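Local coordinates for protein threonine synthase (PDB 4F4F) that probably converts O-phospho-L-homoserine and water to L-threonine and phosphate with pyridoxal 5'-phosphate, the last step of threonine biosynthesis, at residues Leu281-Leu295 with Leu356-Val370. Residues are numbered along the deposited sequence; the frame is centred on the assembly and turned at random.
Sequences LIIATNDNDILSRTL and LSAIRSEFSAGRSTV
The guanidinium of Arg-360 meets Leu-295 edge-on: NE and NH2 both grip Leu-295 O, which lies in the guanidinium plane. The NE bond is 2.9 Å from Arg-360 NE to Leu-295 O and in the carbonyl plane; NH2 comes from above that plane. Leu-356 CD2 lies over one guanidinium face, toward the rim. The Phe-363 ring has Ile-359 O at its edge, while Leu-281 CD1 and Ile-283 CD1 approach obliquely.

The contact is built on two parallel strands, 281-285 and 363-367, in the mixed sheet of a pyridoxal-phosphate-dependent enzyme domain; 363-367 is an outermost strand. Bonds alternate along the pair, from Ser-364 N to Leu-281 O through to Ser-368 N to Thr-285 O. The straightest joins Ile-283 N to Ser-364 O (2.8 Å, 176°).

Helix 290-295 packs over the face carrying Ile-283 and Ala-365. Ala-365 CB sits 3.7 Å from Ser-292 CA and also touches Leu-295 CG. Leu-295 CD1 reaches Ile-359 CG2 at 3.8 Å. On the same face, Ile-283 and Phe-363 also meet Ile-265. Ile-283 lies close to Phe-262, a cofactor-binding residue.

At the other end, the Arg-367 chain is extended to CD, which lies against the Asp-289 carboxylate; the bend at chi3 (65°) then turns the guanidinium. Its salt bridge, Arg-367 NH1 to Asp-289 OD2, is long at 3.6 Å. Asp-289 OD1 also holds Arg-293 NE, completing a three-residue network. Two waters link the Asp-287 carboxylate to Ser-368 O and Val-370 N, at the start of the helix that Thr-369 N-caps. One accepts a hydrogen bond from Val-370 N and donates one to Asp-287 OD1, 3.0 Å from the water oxygen.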
ATOM      1  N   LEU A 281      15.634   3.011   7.906  1.00 13.78           N
ATOM      2  CA  LEU A 281      14.406   2.468   7.374  1.00 13.43           C
ATOM      3  C   LEU A 281      14.436   0.977   7.711  1.00 13.48           C
ATOM      4  O   LEU A 281      15.392   0.276   7.340  1.00 13.90           O
ATOM      5  CB  LEU A 281      14.306   2.691   5.858  1.00 13.42           C
ATOM      6  CG  LEU A 281      14.111   4.116   5.351  1.00 13.12           C
ATOM      7  CD1 LEU A 281      14.397   4.195   3.854  1.00 13.19           C
ATOM      8  CD2 LEU A 281      12.682   4.585   5.669  1.00 13.29           C
ATOM      9  N   ILE A 282      13.453   0.503   8.466  1.00 12.88           N
ATOM     10  CA  ILE A 282      13.508  -0.873   8.989  1.00 13.03           C
ATOM     11  C   ILE A 282      12.306  -1.625   8.456  1.00 12.75           C
ATOM     12  O   ILE A 282      11.144  -1.193   8.622  1.00 12.57           O
ATOM     13  CB  ILE A 282      13.540  -0.891  10.537  1.00 13.18           C
ATOM     14  CG1 ILE A 282      14.714  -0.049  11.052  1.00 13.45           C
ATOM     15  CG2 ILE A 282      13.637  -2.327  11.043  1.00 13.68           C
ATOM     16  CD1 ILE A 282      14.883  -0.023  12.577  1.00 13.43           C
ATOM     17  N   ILE A 283      12.589  -2.743   7.797  1.00 12.74           N
ATOM     18  CA  ILE A 283      11.592  -3.630   7.245  1.00 12.63           C
ATOM     19  C   ILE A 283      11.176  -4.573   8.351  1.00 13.00           C
ATOM     20  O   ILE A 283      12.036  -5.259   8.931  1.00 13.35           O
ATOM     21  CB  ILE A 283      12.186  -4.471   6.066  1.00 12.64           C
ATOM     22  CG1 ILE A 283      12.785  -3.568   4.950  1.00 12.47           C
ATOM     23  CG2 ILE A 283      11.151  -5.462   5.551  1.00 12.73           C
ATOM     24  CD1 ILE A 283      13.865  -4.218   4.078  1.00 12.85           C
ATOM     25  N   ALA A 284       9.885  -4.657   8.642  1.00 12.90           N
ATOM     26  CA  ALA A 284       9.399  -5.585   9.662  1.00 13.58           C
ATOM     27  C   ALA A 284       8.509  -6.642   8.987  1.00 14.07           C
ATOM     28  O   ALA A 284       7.533  -6.300   8.309  1.00 13.98           O
ATOM     29  CB  ALA A 284       8.617  -4.839  10.749  1.00 13.46           C
ATOM     30  N   THR A 285       8.859  -7.918   9.173  1.00 14.77           N
ATOM     31  CA  THR A 285       8.187  -8.997   8.485  1.00 15.55           C
ATOM     32  C   THR A 285       7.564  -9.928   9.531  1.00 16.42           C
ATOM     33  O   THR A 285       7.959  -9.932  10.704  1.00 16.55           O
ATOM     34  CB  THR A 285       9.163  -9.838   7.608  1.00 15.60           C
ATOM     35  OG1 THR A 285       9.854 -10.810   8.438  1.00 15.94           O
ATOM     36  CG2 THR A 285      10.155  -8.915   6.859  1.00 15.15           C
ATOM     37  N   ASN A 286       6.594 -10.707   9.080  1.00 17.41           N
ATOM     38  CA  ASN A 286       6.124 -11.858   9.820  1.00 18.79           C
ATOM     39  C   ASN A 286       6.971 -13.097   9.480  1.00 19.99           C
ATOM     40  O   ASN A 286       8.065 -12.954   8.915  1.00 19.41           O
ATOM     41  CB  ASN A 286       4.581 -12.028   9.709  1.00 19.17           C
ATOM     42  CG  ASN A 286       4.079 -12.470   8.331  1.00 19.29           C
ATOM     43  OD1 ASN A 286       4.755 -13.169   7.573  1.00 20.06           O
ATOM     44  ND2 ASN A 286       2.831 -12.094   8.032  1.00 18.88           N
ATOM     45  N   ASP A 287       6.507 -14.299   9.859  1.00 21.36           N
ATOM     46  CA  ASP A 287       7.215 -15.556   9.540  1.00 22.72           C
ATOM     47  C   ASP A 287       7.539 -15.732   8.047  1.00 22.38           C
ATOM     48  O   ASP A 287       8.439 -16.472   7.688  1.00 22.81           O
ATOM     49  CB  ASP A 287       6.386 -16.767  10.026  1.00 24.56           C
ATOM     50  CG  ASP A 287       6.003 -16.651  11.495  1.00 25.57           C
ATOM     51  OD1 ASP A 287       6.819 -17.016  12.347  1.00 27.24           O
ATOM     52  OD2 ASP A 287       4.921 -16.112  11.788  1.00 27.91           O
ATOM     53  N   ASN A 288       6.800 -15.054   7.182  1.00 21.96           N
ATOM     54  CA  ASN A 288       7.146 -14.998   5.761  1.00 21.76           C
ATOM     55  C   ASN A 288       8.207 -13.917   5.589  1.00 20.76           C
ATOM     56  O   ASN A 288       7.914 -12.745   5.355  1.00 20.89           O
ATOM     57  CB  ASN A 288       5.898 -14.706   4.946  1.00 22.03           C
ATOM     58  CG  ASN A 288       4.858 -15.783   5.119  1.00 22.88           C
ATOM     59  OD1 ASN A 288       4.950 -16.829   4.498  1.00 24.27           O
ATOM     60  ND2 ASN A 288       3.873 -15.542   5.977  1.00 23.46           N
ATOM     61  N   ASP A 289       9.451 -14.336   5.731  1.00 20.54           N
ATOM     62  CA  ASP A 289      10.533 -13.424   6.027  1.00 19.72           C
ATOM     63  C   ASP A 289      11.555 -13.334   4.892  1.00 18.84           C
ATOM     64  O   ASP A 289      12.728 -13.017   5.143  1.00 18.46           O
ATOM     65  CB  ASP A 289      11.185 -13.867   7.341  1.00 20.49           C
ATOM     66  CG  ASP A 289      11.905 -15.203   7.241  1.00 21.36           C
ATOM     67  OD1 ASP A 289      11.702 -16.017   6.298  1.00 21.15           O
ATOM     68  OD2 ASP A 289      12.701 -15.441   8.165  1.00 22.43           O
ATOM     69  N   ILE A 290      11.101 -13.543   3.655  1.00 18.08           N
ATOM     70  CA  ILE A 290      11.977 -13.428   2.483  1.00 17.67           C
ATOM     71  C   ILE A 290      12.831 -12.171   2.535  1.00 16.96           C
ATOM     72  O   ILE A 290      14.031 -12.231   2.304  1.00 16.93           O
ATOM     73  CB  ILE A 290      11.201 -13.529   1.133  1.00 17.36           C
ATOM     74  CG1 ILE A 290      12.201 -13.749  -0.017  1.00 17.41           C
ATOM     75  CG2 ILE A 290      10.273 -12.327   0.874  1.00 16.35           C
ATOM     76  CD1 ILE A 290      11.503 -14.102  -1.304  1.00 17.58           C
ATOM     77  N   LEU A 291      12.227 -11.055   2.932  1.00 16.51           N
ATOM     78  CA  LEU A 291      12.956  -9.776   2.950  1.00 15.99           C
ATOM     79  C   LEU A 291      14.010  -9.756   4.055  1.00 16.34           C
ATOM     80  O   LEU A 291      15.122  -9.260   3.852  1.00 16.41           O
ATOM     81  CB  LEU A 291      12.005  -8.602   3.075  1.00 15.40           C
ATOM     82  CG  LEU A 291      11.033  -8.375   1.891  1.00 15.35           C
ATOM     83  CD1 LEU A 291       9.975  -7.330   2.244  1.00 14.87           C
ATOM     84  CD2 LEU A 291      11.775  -7.940   0.635  1.00 14.82           C
ATOM     85  N   SER A 292      13.673 -10.271   5.222  1.00 16.68           N
ATOM     86  CA  SER A 292      14.651 -10.391   6.291  1.00 17.13           C
ATOM     87  C   SER A 292      15.807 -11.324   5.868  1.00 17.50           C
ATOM     88  O   SER A 292      16.977 -10.978   5.999  1.00 17.02           O
ATOM     89  CB  SER A 292      13.957 -10.904   7.571  1.00 17.79           C
ATOM     90  OG  SER A 292      14.889 -10.973   8.636  1.00 18.60           O
ATOM     91  N   ARG A 293      15.485 -12.496   5.319  1.00 17.94           N
ATOM     92  CA  ARG A 293      16.517 -13.403   4.839  1.00 18.60           C
ATOM     93  C   ARG A 293      17.371 -12.760   3.751  1.00 18.03           C
ATOM     94  O   ARG A 293      18.582 -13.012   3.670  1.00 17.97           O
ATOM     95  CB  ARG A 293      15.928 -14.701   4.319  1.00 19.40           C
ATOM     96  CG  ARG A 293      15.279 -15.532   5.426  1.00 20.09           C
ATOM     97  CD  ARG A 293      14.706 -16.837   4.894  1.00 20.76           C
ATOM     98  NE  ARG A 293      13.406 -16.737   4.191  1.00 20.65           N
ATOM     99  CZ  ARG A 293      13.228 -16.875   2.876  1.00 20.68           C
ATOM    100  NH1 ARG A 293      14.272 -17.029   2.063  1.00 20.57           N
ATOM    101  NH2 ARG A 293      12.003 -16.826   2.366  1.00 20.39           N
ATOM    102  N   THR A 294      16.737 -11.954   2.909  1.00 17.48           N
ATOM    103  CA  THR A 294      17.458 -11.256   1.852  1.00 17.36           C
ATOM    104  C   THR A 294      18.462 -10.288   2.426  1.00 17.74           C
ATOM    105  O   THR A 294      19.603 -10.260   1.993  1.00 17.92           O
ATOM    106  CB  THR A 294      16.500 -10.508   0.867  1.00 16.68           C
ATOM    107  OG1 THR A 294      15.680 -11.472   0.203  1.00 16.45           O
ATOM    108  CG2 THR A 294      17.313  -9.727  -0.171  1.00 16.07           C
ATOM    109  N   LEU A 295      18.060  -9.483   3.400  1.00 18.31           N
ATOM    110  CA  LEU A 295      19.032  -8.558   3.996  1.00 19.40           C
ATOM    111  C   LEU A 295      20.173  -9.315   4.725  1.00 20.03           C
ATOM    112  O   LEU A 295      21.325  -8.857   4.731  1.00 19.84           O
ATOM    113  CB  LEU A 295      18.374  -7.534   4.943  1.00 19.28           C
ATOM    114  CG  LEU A 295      17.742  -6.247   4.368  1.00 19.90           C
ATOM    115  CD1 LEU A 295      18.833  -5.179   4.262  1.00 20.22           C
ATOM    116  CD2 LEU A 295      16.998  -6.450   3.049  1.00 19.75           C
ATOM    117  N   LEU A 356      24.025  -5.170  -2.839  1.00 17.62           N
ATOM    118  CA  LEU A 356      23.613  -5.656  -1.502  1.00 17.75           C
ATOM    119  C   LEU A 356      24.099  -4.721  -0.425  1.00 17.46           C
ATOM    120  O   LEU A 356      23.340  -4.366   0.473  1.00 16.82           O
ATOM    121  CB  LEU A 356      24.106  -7.092  -1.249  1.00 18.64           C
ATOM    122  CG  LEU A 356      23.719  -7.771   0.062  1.00 19.06           C
ATOM    123  CD1 LEU A 356      22.193  -7.833   0.209  1.00 18.90           C
ATOM    124  CD2 LEU A 356      24.363  -9.160   0.083  1.00 19.93           C
ATOM    125  N   SER A 357      25.343  -4.254  -0.552  1.00 18.30           N
ATOM    126  CA  SER A 357      25.884  -3.264   0.385  1.00 18.61           C
ATOM    127  C   SER A 357      25.105  -1.972   0.337  1.00 17.32           C
ATOM    128  O   SER A 357      24.875  -1.355   1.390  1.00 17.11           O
ATOM    129  CB  SER A 357      27.345  -2.926   0.083  1.00 20.01           C
ATOM    130  OG  SER A 357      28.172  -4.027   0.329  1.00 22.95           O
ATOM    131  N   ALA A 358      24.701  -1.551  -0.863  1.00 16.32           N
ATOM    132  CA  ALA A 358      23.916  -0.325  -0.974  1.00 15.50           C
ATOM    133  C   ALA A 358      22.579  -0.489  -0.238  1.00 14.99           C
ATOM    134  O   ALA A 358      22.128   0.431   0.423  1.00 14.85           O
ATOM    135  CB  ALA A 358      23.674   0.050  -2.419  1.00 15.38           C
ATOM    136  N   ILE A 359      21.951  -1.665  -0.344  1.00 14.74           N
ATOM    137  CA  ILE A 359      20.680  -1.900   0.348  1.00 14.45           C
ATOM    138  C   ILE A 359      20.913  -1.858   1.841  1.00 14.83           C
ATOM    139  O   ILE A 359      20.197  -1.179   2.589  1.00 14.33           O
ATOM    140  CB  ILE A 359      20.020  -3.235  -0.104  1.00 14.26           C
ATOM    141  CG1 ILE A 359      19.500  -3.073  -1.540  1.00 14.00           C
ATOM    142  CG2 ILE A 359      18.899  -3.618   0.847  1.00 14.07           C
ATOM    143  CD1 ILE A 359      19.253  -4.386  -2.289  1.00 14.42           C
ATOM    144  N   ARG A 360      21.971  -2.535   2.281  1.00 15.81           N
ATOM    145  CA  ARG A 360      22.236  -2.627   3.719  1.00 16.56           C
ATOM    146  C   ARG A 360      22.644  -1.294   4.356  1.00 16.57           C
ATOM    147  O   ARG A 360      22.484  -1.109   5.582  1.00 16.54           O
ATOM    148  CB  ARG A 360      23.293  -3.669   3.993  1.00 17.60           C
ATOM    149  CG  ARG A 360      22.838  -5.085   3.742  1.00 18.25           C
ATOM    150  CD  ARG A 360      24.065  -5.991   3.728  1.00 19.56           C
ATOM    151  NE  ARG A 360      23.687  -7.395   3.833  1.00 20.11           N
ATOM    152  CZ  ARG A 360      24.492  -8.416   3.581  1.00 21.06           C
ATOM    153  NH1 ARG A 360      25.739  -8.217   3.188  1.00 21.28           N
ATOM    154  NH2 ARG A 360      24.022  -9.655   3.700  1.00 21.89           N
ATOM    155  N   SER A 361      23.168  -0.387   3.533  1.00 16.39           N
ATOM    156  CA  SER A 361      23.568   0.915   4.009  1.00 16.50           C
ATOM    157  C   SER A 361      22.381   1.788   4.379  1.00 16.15           C
ATOM    158  O   SER A 361      22.547   2.751   5.129  1.00 15.51           O
ATOM    159  CB  SER A 361      24.453   1.645   2.983  1.00 16.89           C
ATOM    160  OG  SER A 361      23.686   2.220   1.972  1.00 16.51           O
ATOM    161  N   GLU A 362      21.194   1.481   3.840  1.00 15.61           N
ATOM    162  CA  GLU A 362      20.019   2.286   4.112  1.00 15.66           C
ATOM    163  C   GLU A 362      18.842   1.551   4.773  1.00 15.13           C
ATOM    164  O   GLU A 362      17.939   2.211   5.322  1.00 15.42           O
ATOM    165  CB  GLU A 362      19.549   2.925   2.800  1.00 15.82           C
ATOM    166  CG  GLU A 362      20.653   3.726   2.097  1.00 16.69           C
ATOM    167  CD  GLU A 362      20.046   4.611   1.027  1.00 16.92           C
ATOM    168  OE1 GLU A 362      20.196   4.304  -0.153  1.00 18.05           O
ATOM    169  OE2 GLU A 362      19.351   5.573   1.384  1.00 17.08           O
ATOM    170  N   PHE A 363      18.864   0.221   4.747  1.00 14.57           N
ATOM    171  CA  PHE A 363      17.761  -0.608   5.234  1.00 14.35           C
ATOM    172  C   PHE A 363      18.291  -1.648   6.204  1.00 15.17           C
ATOM    173  O   PHE A 363      19.425  -2.108   6.060  1.00 15.79           O
ATOM    174  CB  PHE A 363      17.053  -1.375   4.085  1.00 13.92           C
ATOM    175  CG  PHE A 363      16.339  -0.501   3.097  1.00 13.19           C
ATOM    176  CD1 PHE A 363      17.032   0.075   2.040  1.00 13.03           C
ATOM    177  CD2 PHE A 363      14.982  -0.258   3.221  1.00 12.89           C
ATOM    178  CE1 PHE A 363      16.397   0.903   1.147  1.00 12.70           C
ATOM    179  CE2 PHE A 363      14.315   0.547   2.302  1.00 12.49           C
ATOM    180  CZ  PHE A 363      15.024   1.127   1.276  1.00 12.66           C
ATOM    181  N   SER A 364      17.483  -2.001   7.197  1.00 15.25           N
ATOM    182  CA  SER A 364      17.638  -3.267   7.898  1.00 16.26           C
ATOM    183  C   SER A 364      16.268  -3.942   8.037  1.00 15.71           C
ATOM    184  O   SER A 364      15.265  -3.422   7.574  1.00 14.64           O
ATOM    185  CB  SER A 364      18.356  -3.104   9.231  1.00 17.21           C
ATOM    186  OG  SER A 364      17.751  -2.140   9.984  1.00 17.81           O
ATOM    187  N   ALA A 365      16.260  -5.133   8.607  1.00 16.26           N
ATOM    188  CA  ALA A 365      15.092  -5.991   8.589  1.00 16.52           C
ATOM    189  C   ALA A 365      15.039  -6.864   9.802  1.00 17.43           C
ATOM    190  O   ALA A 365      16.082  -7.310  10.311  1.00 17.57           O
ATOM    191  CB  ALA A 365      15.115  -6.867   7.352  1.00 17.35           C
ATOM    192  N   GLY A 366      13.828  -7.106  10.285  1.00 17.40           N
ATOM    193  CA  GLY A 366      13.645  -8.125  11.306  1.00 18.07           C
ATOM    194  C   GLY A 366      12.285  -8.762  11.149  1.00 18.40           C
ATOM    195  O   GLY A 366      11.441  -8.302  10.345  1.00 17.62           O
ATOM    196  N   ARG A 367      12.087  -9.787  11.954  1.00 19.35           N
ATOM    197  CA  ARG A 367      10.948 -10.646  11.888  1.00 20.54           C
ATOM    198  C   ARG A 367      10.285 -10.729  13.250  1.00 20.25           C
ATOM    199  O   ARG A 367      10.944 -10.578  14.276  1.00 20.00           O
ATOM    200  CB  ARG A 367      11.455 -12.019  11.488  1.00 22.67           C
ATOM    201  CG  ARG A 367      10.404 -13.022  11.135  1.00 24.77           C
ATOM    202  CD  ARG A 367      11.024 -14.410  11.004  1.00 26.80           C
ATOM    203  NE  ARG A 367      11.562 -14.888  12.279  1.00 29.03           N
ATOM    204  CZ  ARG A 367      12.169 -16.063  12.464  1.00 30.42           C
ATOM    205  NH1 ARG A 367      12.296 -16.922  11.459  1.00 31.01           N
ATOM    206  NH2 ARG A 367      12.620 -16.386  13.669  1.00 31.06           N
ATOM    207  N   SER A 368       8.982 -11.004  13.254  1.00 20.26           N
ATOM    208  CA  SER A 368       8.241 -11.287  14.506  1.00 20.65           C
ATOM    209  C   SER A 368       7.325 -12.494  14.265  1.00 21.57           C
ATOM    210  O   SER A 368       6.503 -12.474  13.343  1.00 21.96           O
ATOM    211  CB  SER A 368       7.403 -10.082  14.933  1.00 20.14           C
ATOM    212  OG  SER A 368       6.706 -10.311  16.157  1.00 20.16           O
ATOM    213  N   THR A 369       7.507 -13.539  15.059  1.00 22.31           N
ATOM    214  CA  THR A 369       6.642 -14.723  14.985  1.00 23.08           C
ATOM    215  C   THR A 369       5.269 -14.401  15.579  1.00 23.18           C
ATOM    216  O   THR A 369       5.076 -13.363  16.231  1.00 22.34           O
ATOM    217  CB  THR A 369       7.232 -15.878  15.805  1.00 24.37           C
ATOM    218  OG1 THR A 369       7.303 -15.481  17.176  1.00 23.89           O
ATOM    219  CG2 THR A 369       8.638 -16.277  15.284  1.00 24.06           C
ATOM    220  N   VAL A 370       4.330 -15.321  15.399  1.00 23.77           N
ATOM    221  CA  VAL A 370       2.991 -15.154  15.946  1.00 23.87           C
ATOM    222  C   VAL A 370       3.042 -14.927  17.455  1.00 23.87           C
ATOM    223  O   VAL A 370       2.399 -14.028  17.945  1.00 23.61           O
ATOM    224  CB  VAL A 370       2.083 -16.356  15.580  1.00 24.86           C
ATOM    225  CG1 VAL A 370       0.860 -16.419  16.498  1.00 25.26           C
ATOM    226  CG2 VAL A 370       1.692 -16.281  14.099  1.00 24.31           C
TER
HETATM  227  O   HOH W   1      18.226   1.434   8.087  1.00 21.43           O
HETATM  228  O   HOH W   2       4.792 -17.888  14.382  1.00 20.73           O
HETATM  229  O   HOH W   3       4.015 -13.550  12.699  1.00 24.43           O
HETATM  230  O   HOH W   4      10.396 -17.371   9.452  1.00 33.94           O